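Local structure of MlnE (Bacillus amyloliquefaciens subsp. plantarum, 5D2E) at residues F268-A282 against A290-T304. The protein helps build the polyketide macrolactin, this chain being the N-terminal B-type ketoreductase, which binds NADP and probably reduces beta-keto intermediates to hydroxyls. Residues are numbered along the deposited sequence; the frame is centred on the assembly and turned at random.
Sequences FSVKKNGVYLITGGA and AEYLAKQAEVKLILT. With NAP (NADP nicotinamide-adenine-dinucleotide phosphate), chain B.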
loop_
_atom_site.group_PDB
_atom_site.type_symbol
_atom_site.label_atom_id
_atom_site.label_comp_id
_atom_site.label_asym_id
_atom_site.label_seq_id
_atom_site.Cartn_x
_atom_site.Cartn_y
_atom_site.Cartn_z
ATOM N N PHE A 268 -15.223 -20.808 -3.933
ATOM C CA PHE A 268 -15.164 -19.913 -5.098
ATOM C C PHE A 268 -14.947 -20.574 -6.468
ATOM O O PHE A 268 -14.095 -21.448 -6.642
ATOM C CB PHE A 268 -13.990 -18.906 -4.893
ATOM C CG PHE A 268 -13.731 -18.036 -6.097
ATOM C CD1 PHE A 268 -14.504 -16.926 -6.334
ATOM C CD2 PHE A 268 -12.758 -18.382 -7.017
ATOM C CE1 PHE A 268 -14.288 -16.146 -7.461
ATOM C CE2 PHE A 268 -12.549 -17.609 -8.155
ATOM C CZ PHE A 268 -13.314 -16.499 -8.375
ATOM N N SER A 269 -15.666 -20.075 -7.457
ATOM C CA SER A 269 -15.453 -20.473 -8.841
ATOM C C SER A 269 -15.923 -19.393 -9.767
ATOM O O SER A 269 -16.912 -18.690 -9.494
ATOM C CB SER A 269 -16.242 -21.727 -9.227
ATOM O OG SER A 269 -15.853 -22.098 -10.559
ATOM N N VAL A 270 -15.206 -19.246 -10.879
ATOM C CA VAL A 270 -15.729 -18.462 -11.982
ATOM C C VAL A 270 -16.894 -19.253 -12.586
ATOM O O VAL A 270 -17.046 -20.431 -12.299
ATOM C CB VAL A 270 -14.640 -18.151 -13.020
ATOM C CG1 VAL A 270 -13.749 -17.038 -12.475
ATOM C CG2 VAL A 270 -13.859 -19.404 -13.356
ATOM N N LYS A 271 -17.703 -18.552 -13.370
ATOM C CA LYS A 271 -18.966 -19.045 -13.876
ATOM C C LYS A 271 -18.837 -19.308 -15.359
ATOM O O LYS A 271 -18.203 -18.533 -16.097
ATOM C CB LYS A 271 -20.076 -17.966 -13.817
ATOM C CG LYS A 271 -20.391 -17.275 -12.520
ATOM C CD LYS A 271 -21.090 -15.926 -12.883
ATOM C CE LYS A 271 -22.016 -15.372 -11.792
ATOM N NZ LYS A 271 -21.628 -15.748 -10.392
ATOM N N LYS A 272 -19.572 -20.314 -15.818
ATOM C CA LYS A 272 -19.721 -20.551 -17.223
ATOM C C LYS A 272 -20.204 -19.294 -17.931
ATOM O O LYS A 272 -21.103 -18.616 -17.456
ATOM C CB LYS A 272 -20.716 -21.691 -17.437
ATOM C CG LYS A 272 -21.002 -21.901 -18.907
ATOM C CD LYS A 272 -21.612 -23.278 -19.171
ATOM C CE LYS A 272 -22.351 -23.268 -20.499
ATOM N NZ LYS A 272 -21.817 -24.320 -21.398
ATOM N N ASN A 273 -19.521 -18.953 -19.028
ATOM C CA ASN A 273 -19.718 -17.735 -19.786
ATOM C C ASN A 273 -19.358 -16.407 -19.057
ATOM O O ASN A 273 -19.681 -15.322 -19.573
ATOM C CB ASN A 273 -21.122 -17.670 -20.352
ATOM C CG ASN A 273 -21.379 -18.826 -21.327
ATOM O OD1 ASN A 273 -20.438 -19.557 -21.713
ATOM N ND2 ASN A 273 -22.635 -19.021 -21.698
ATOM N N GLY A 274 -18.776 -16.510 -17.871
ATOM C CA GLY A 274 -18.305 -15.296 -17.168
ATOM C C GLY A 274 -17.188 -14.598 -17.988
ATOM O O GLY A 274 -16.450 -15.274 -18.722
ATOM N N VAL A 275 -17.130 -13.267 -17.924
ATOM C CA VAL A 275 -16.134 -12.471 -18.596
ATOM C C VAL A 275 -15.206 -11.878 -17.539
ATOM O O VAL A 275 -15.699 -11.199 -16.613
ATOM C CB VAL A 275 -16.791 -11.341 -19.363
ATOM C CG1 VAL A 275 -15.789 -10.612 -20.191
ATOM C CG2 VAL A 275 -17.933 -11.867 -20.238
ATOM N N TYR A 276 -13.896 -12.197 -17.645
ATOM C CA TYR A 276 -12.855 -11.811 -16.670
ATOM C C TYR A 276 -11.674 -11.064 -17.269
ATOM O O TYR A 276 -11.188 -11.393 -18.340
ATOM C CB TYR A 276 -12.400 -13.034 -15.872
ATOM C CG TYR A 276 -13.640 -13.742 -15.289
ATOM C CD1 TYR A 276 -14.235 -13.307 -14.120
ATOM C CD2 TYR A 276 -14.235 -14.818 -15.962
ATOM C CE1 TYR A 276 -15.352 -13.933 -13.634
ATOM C CE2 TYR A 276 -15.351 -15.454 -15.474
ATOM C CZ TYR A 276 -15.927 -14.996 -14.326
ATOM O OH TYR A 276 -17.071 -15.615 -13.846
ATOM N N LEU A 277 -11.262 -9.992 -16.603
ATOM C CA LEU A 277 -10.111 -9.177 -17.023
ATOM C C LEU A 277 -8.978 -9.450 -16.089
ATOM O O LEU A 277 -9.143 -9.370 -14.893
ATOM C CB LEU A 277 -10.452 -7.713 -16.947
ATOM C CG LEU A 277 -9.344 -6.652 -17.105
ATOM C CD1 LEU A 277 -8.687 -6.823 -18.469
ATOM C CD2 LEU A 277 -9.950 -5.269 -16.973
ATOM N N ILE A 278 -7.812 -9.757 -16.641
ATOM C CA ILE A 278 -6.618 -9.887 -15.864
ATOM C C ILE A 278 -5.640 -8.890 -16.388
ATOM O O ILE A 278 -5.122 -9.015 -17.521
ATOM C CB ILE A 278 -6.037 -11.273 -15.973
ATOM C CG1 ILE A 278 -7.121 -12.298 -15.658
ATOM C CG2 ILE A 278 -4.888 -11.474 -15.017
ATOM C CD1 ILE A 278 -6.648 -13.746 -15.662
ATOM N N THR A 279 -5.356 -7.903 -15.557
ATOM C CA THR A 279 -4.330 -6.933 -15.893
ATOM C C THR A 279 -2.973 -7.540 -15.568
ATOM O O THR A 279 -2.840 -8.393 -14.643
ATOM C CB THR A 279 -4.485 -5.593 -15.115
ATOM O OG1 THR A 279 -4.193 -5.795 -13.742
ATOM C CG2 THR A 279 -5.844 -4.958 -15.362
ATOM N N GLY A 280 -1.962 -7.181 -16.357
ATOM C CA GLY A 280 -0.703 -7.949 -16.304
ATOM C C GLY A 280 -0.924 -9.425 -16.628
ATOM O O GLY A 280 -0.177 -10.298 -16.161
ATOM N N GLY A 281 -1.914 -9.658 -17.494
ATOM C CA GLY A 281 -2.433 -10.978 -17.831
ATOM C C GLY A 281 -1.478 -11.861 -18.615
ATOM O O GLY A 281 -1.632 -13.068 -18.581
ATOM N N ALA A 282 -0.485 -11.259 -19.273
ATOM C CA ALA A 282 0.573 -12.051 -19.923
ATOM C C ALA A 282 1.831 -12.246 -19.029
ATOM O O ALA A 282 2.734 -12.944 -19.435
ATOM C CB ALA A 282 0.964 -11.422 -21.235
ATOM N N ALA A 290 -4.725 -16.970 -15.171
ATOM C CA ALA A 290 -5.613 -17.143 -16.341
ATOM C C ALA A 290 -5.822 -18.654 -16.629
ATOM O O ALA A 290 -6.947 -19.087 -16.856
ATOM C CB ALA A 290 -5.091 -16.435 -17.577
ATOM N N GLU A 291 -4.768 -19.442 -16.553
ATOM C CA GLU A 291 -4.912 -20.881 -16.796
ATOM C C GLU A 291 -5.791 -21.503 -15.704
ATOM O O GLU A 291 -6.630 -22.353 -15.978
ATOM C CB GLU A 291 -3.593 -21.638 -16.728
ATOM C CG GLU A 291 -2.531 -21.302 -17.733
ATOM C CD GLU A 291 -1.321 -22.222 -17.546
ATOM O OE1 GLU A 291 -0.731 -22.311 -16.417
ATOM O OE2 GLU A 291 -0.990 -22.851 -18.556
ATOM N N TYR A 292 -5.553 -21.110 -14.456
ATOM C CA TYR A 292 -6.342 -21.583 -13.334
ATOM C C TYR A 292 -7.824 -21.334 -13.524
ATOM O O TYR A 292 -8.674 -22.265 -13.327
ATOM C CB TYR A 292 -5.858 -20.916 -12.058
ATOM C CG TYR A 292 -6.594 -21.369 -10.804
ATOM C CD1 TYR A 292 -6.315 -22.602 -10.227
ATOM C CD2 TYR A 292 -7.554 -20.572 -10.214
ATOM C CE1 TYR A 292 -6.955 -23.026 -9.093
ATOM C CE2 TYR A 292 -8.198 -20.996 -9.051
ATOM C CZ TYR A 292 -7.882 -22.218 -8.497
ATOM O OH TYR A 292 -8.531 -22.680 -7.354
ATOM N N LEU A 293 -8.149 -20.131 -13.974
ATOM C CA LEU A 293 -9.568 -19.747 -14.195
ATOM C C LEU A 293 -10.190 -20.463 -15.425
ATOM O O LEU A 293 -11.365 -20.822 -15.433
ATOM C CB LEU A 293 -9.697 -18.274 -14.417
ATOM C CG LEU A 293 -9.348 -17.331 -13.227
ATOM C CD1 LEU A 293 -9.878 -15.926 -13.511
ATOM C CD2 LEU A 293 -9.900 -17.882 -11.922
ATOM N N ALA A 294 -9.401 -20.612 -16.472
ATOM C CA ALA A 294 -9.824 -21.368 -17.663
ATOM C C ALA A 294 -10.151 -22.830 -17.336
ATOM O O ALA A 294 -11.051 -23.393 -17.930
ATOM C CB ALA A 294 -8.744 -21.298 -18.720
ATOM N N LYS A 295 -9.472 -23.416 -16.349
ATOM C CA LYS A 295 -9.765 -24.744 -15.949
ATOM C C LYS A 295 -11.017 -24.894 -15.090
ATOM O O LYS A 295 -11.571 -25.968 -15.014
ATOM C CB LYS A 295 -8.587 -25.284 -15.227
ATOM C CG LYS A 295 -7.404 -25.404 -16.142
ATOM C CD LYS A 295 -6.274 -26.015 -15.349
ATOM C CE LYS A 295 -4.967 -25.724 -16.018
ATOM N NZ LYS A 295 -3.937 -26.245 -15.112
ATOM N N GLN A 296 -11.492 -23.820 -14.485
ATOM C CA GLN A 296 -12.694 -23.899 -13.655
ATOM C C GLN A 296 -13.967 -23.913 -14.470
ATOM O O GLN A 296 -14.967 -24.422 -14.032
ATOM C CB GLN A 296 -12.755 -22.704 -12.674
ATOM C CG GLN A 296 -11.818 -22.855 -11.492
ATOM C CD GLN A 296 -12.004 -21.754 -10.405
ATOM O OE1 GLN A 296 -12.625 -20.715 -10.628
ATOM N NE2 GLN A 296 -11.456 -22.003 -9.229
ATOM N N ALA A 297 -13.974 -23.307 -15.634
ATOM C CA ALA A 297 -15.211 -23.174 -16.351
ATOM C C ALA A 297 -14.885 -22.630 -17.695
ATOM O O ALA A 297 -13.780 -22.139 -17.917
ATOM C CB ALA A 297 -16.165 -22.240 -15.614
ATOM N N GLU A 298 -15.841 -22.714 -18.602
ATOM C CA GLU A 298 -15.692 -22.133 -19.918
ATOM C C GLU A 298 -15.956 -20.670 -19.868
ATOM O O GLU A 298 -17.117 -20.205 -19.918
ATOM C CB GLU A 298 -16.612 -22.806 -20.939
ATOM C CG GLU A 298 -16.205 -24.248 -21.229
ATOM C CD GLU A 298 -17.206 -24.966 -22.151
ATOM O OE1 GLU A 298 -18.161 -24.319 -22.660
ATOM O OE2 GLU A 298 -17.024 -26.182 -22.365
ATOM N N VAL A 299 -14.866 -19.917 -19.740
ATOM C CA VAL A 299 -14.969 -18.483 -19.611
ATOM C C VAL A 299 -14.456 -17.725 -20.778
ATOM O O VAL A 299 -13.886 -18.303 -21.709
ATOM C CB VAL A 299 -14.211 -18.006 -18.361
ATOM C CG1 VAL A 299 -14.807 -18.661 -17.131
ATOM C CG2 VAL A 299 -12.724 -18.333 -18.401
ATOM N N LYS A 300 -14.683 -16.417 -20.732
ATOM C CA LYS A 300 -14.051 -15.455 -21.608
ATOM C C LYS A 300 -13.000 -14.645 -20.830
ATOM O O LYS A 300 -13.341 -14.038 -19.808
ATOM C CB LYS A 300 -15.075 -14.465 -22.136
ATOM C CG LYS A 300 -16.363 -15.195 -22.548
ATOM C CD LYS A 300 -16.455 -15.354 -24.033
ATOM C CE LYS A 300 -17.936 -15.317 -24.436
ATOM N NZ LYS A 300 -18.566 -16.505 -23.813
ATOM N N LEU A 301 -11.740 -14.667 -21.287
ATOM C CA LEU A 301 -10.659 -13.969 -20.586
ATOM C C LEU A 301 -10.095 -12.846 -21.414
ATOM O O LEU A 301 -9.795 -13.047 -22.603
ATOM C CB LEU A 301 -9.563 -14.964 -20.312
ATOM C CG LEU A 301 -9.927 -16.045 -19.334
ATOM C CD1 LEU A 301 -8.888 -17.150 -19.210
ATOM C CD2 LEU A 301 -10.203 -15.459 -17.994
ATOM N N ILE A 302 -9.891 -11.670 -20.821
ATOM C CA ILE A 302 -9.148 -10.586 -21.504
ATOM C C ILE A 302 -7.890 -10.319 -20.720
ATOM O O ILE A 302 -7.970 -10.104 -19.517
ATOM C CB ILE A 302 -9.963 -9.336 -21.566
ATOM C CG1 ILE A 302 -11.260 -9.592 -22.325
ATOM C CG2 ILE A 302 -9.154 -8.189 -22.187
ATOM C CD1 ILE A 302 -12.401 -10.075 -21.463
ATOM N N LEU A 303 -6.730 -10.543 -21.340
ATOM C CA LEU A 303 -5.404 -10.344 -20.690
ATOM C C LEU A 303 -4.936 -9.018 -21.200
ATOM O O LEU A 303 -5.072 -8.746 -22.420
ATOM C CB LEU A 303 -4.417 -11.408 -21.162
ATOM C CG LEU A 303 -4.783 -12.902 -21.048
ATOM C CD1 LEU A 303 -3.637 -13.853 -21.343
ATOM C CD2 LEU A 303 -5.355 -13.209 -19.672
ATOM N N THR A 304 -4.455 -8.149 -20.284
ATOM C CA THR A 304 -4.015 -6.825 -20.652
ATOM C C THR A 304 -2.634 -6.582 -20.106
ATOM O O THR A 304 -2.288 -7.006 -19.003
ATOM C CB THR A 304 -5.023 -5.720 -20.230
ATOM O OG1 THR A 304 -6.287 -6.002 -20.821
ATOM C CG2 THR A 304 -4.626 -4.456 -20.773
HETATM P PA NAP B . 5.344 -9.707 -14.092
HETATM O O1A NAP B . 5.528 -11.082 -14.789
HETATM O O2A NAP B . 6.208 -8.501 -14.412
HETATM O O5B NAP B . 3.844 -9.304 -14.507
HETATM C C5B NAP B . 3.384 -7.984 -14.247
HETATM C C4B NAP B . 2.762 -7.556 -15.553
HETATM O O4B NAP B . 2.259 -6.214 -15.378
HETATM C C3B NAP B . 3.746 -7.482 -16.753
HETATM O O3B NAP B . 3.430 -8.483 -17.725
HETATM C C2B NAP B . 3.505 -6.088 -17.356
HETATM O O2B NAP B . 3.426 -6.145 -18.753
HETATM C C1B NAP B . 2.191 -5.647 -16.668
HETATM N N9A NAP B . 2.060 -4.208 -16.485
HETATM C C8A NAP B . 2.937 -3.345 -15.839
HETATM N N7A NAP B . 2.498 -2.041 -15.921
HETATM C C5A NAP B . 1.304 -2.079 -16.548
HETATM C C6A NAP B . 0.323 -1.102 -16.961
HETATM N N6A NAP B . 0.550 0.210 -16.623
HETATM N N1A NAP B . -0.787 -1.540 -17.708
HETATM C C2A NAP B . -0.946 -2.845 -17.996
HETATM N N3A NAP B . -0.060 -3.816 -17.639
HETATM C C4A NAP B . 1.042 -3.503 -16.949
HETATM O O3 NAP B . 5.337 -9.884 -12.471
HETATM P PN NAP B . 4.649 -11.087 -11.626
HETATM O O1N NAP B . 5.716 -11.850 -10.862
HETATM O O2N NAP B . 3.602 -11.677 -12.535
HETATM O O5D NAP B . 3.786 -10.360 -10.467
HETATM C C5D NAP B . 2.455 -9.916 -10.858
HETATM C C4D NAP B . 1.773 -9.101 -9.750
HETATM O O4D NAP B . 1.809 -9.766 -8.495
HETATM C C3D NAP B . 2.525 -7.778 -9.559
HETATM O O3D NAP B . 1.579 -6.731 -9.428
HETATM C C2D NAP B . 3.357 -7.977 -8.305
HETATM O O2D NAP B . 3.645 -6.723 -7.624
HETATM C C1D NAP B . 2.535 -9.010 -7.482
HETATM N N1N NAP B . 3.443 -9.813 -6.623
HETATM C C2N NAP B . 4.259 -10.793 -7.159
HETATM C C3N NAP B . 5.146 -11.578 -6.400
HETATM C C7N NAP B . 6.036 -12.683 -7.033
HETATM O O7N NAP B . 6.849 -13.305 -6.343
HETATM N N7N NAP B . 5.957 -13.036 -8.324
HETATM C C4N NAP B . 5.215 -11.309 -5.026
HETATM C C5N NAP B . 4.420 -10.287 -4.489
HETATM C C6N NAP B . 3.522 -9.562 -5.296
HETATM P P2B NAP B . 3.742 -4.876 -19.748
HETATM O O1X NAP B . 5.166 -4.396 -19.502
HETATM O O2X NAP B . 3.487 -5.430 -21.186
HETATM O O3X NAP B . 2.753 -3.811 -19.365
HETATM O O HOH W 1 -20.267 -14.659 -22.174
#
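Tyr276 and Lys300 are joined backbone to backbone, Tyr276 N to Lys300 O at 2.9 Å, within a run of five nearly regular bonds from Gly274 to Thr304. That alternating pattern, with the axes of strands 275-279 and 300-304 only 19° apart in direction, establishes parallel pairing. Packing is tight on the face that carries Tyr276, Ile278, Leu301 and Leu303, where helix 284-296 packs against the strands. Ile278 CD1, extended anti to CA (chi2 -177°), reaches Ala290 CB at 3.6 Å. Val270 crosses Leu293 at about a right angle; its CG1 also sits over one face of the Tyr276 ring, 3.5 Å above the plane and offset toward the rim, while the Phe402 ring meets it, planes nearly parallel. Gln296, extended beyond CG, holds the incoming loop: its OE1 accepts a fairly straight bond from Val270 N (3.0 Å), although the donor is tilted 29° from the carbonyl plane. Tyr276 OH in turn receives Lys271 N; hydroxyl and side-chain amide thus each hold a backbone N-H of this loop. Strand, helix and strand form the first beta-alpha-beta unit of the NADP-binding, catalytic Rossmann-type KR portion, and the glycine turn after Ile278 faces NADP: Gly280 CA is 3.6 Å from O4B of the cofactor. Gly281 N donates to Thr304 O, and its CA is 3.9 Å from Leu303 CB, a close fit of turn against strand. On the opposite face Val275 CG1 meets Ile302 CD1 at 3.7 Å, and Phe351 of helix 337-351 touches both residues. At the type II turn Lys271-Gly274 contact is looser, with Lys272, Asn273 and Glu298 exposed: Asn273 N donates to Glu298 O, but Lys272 and Glu298 run side by side in a long salt bridge, and a water links Asn273 O to Lys300 NZ.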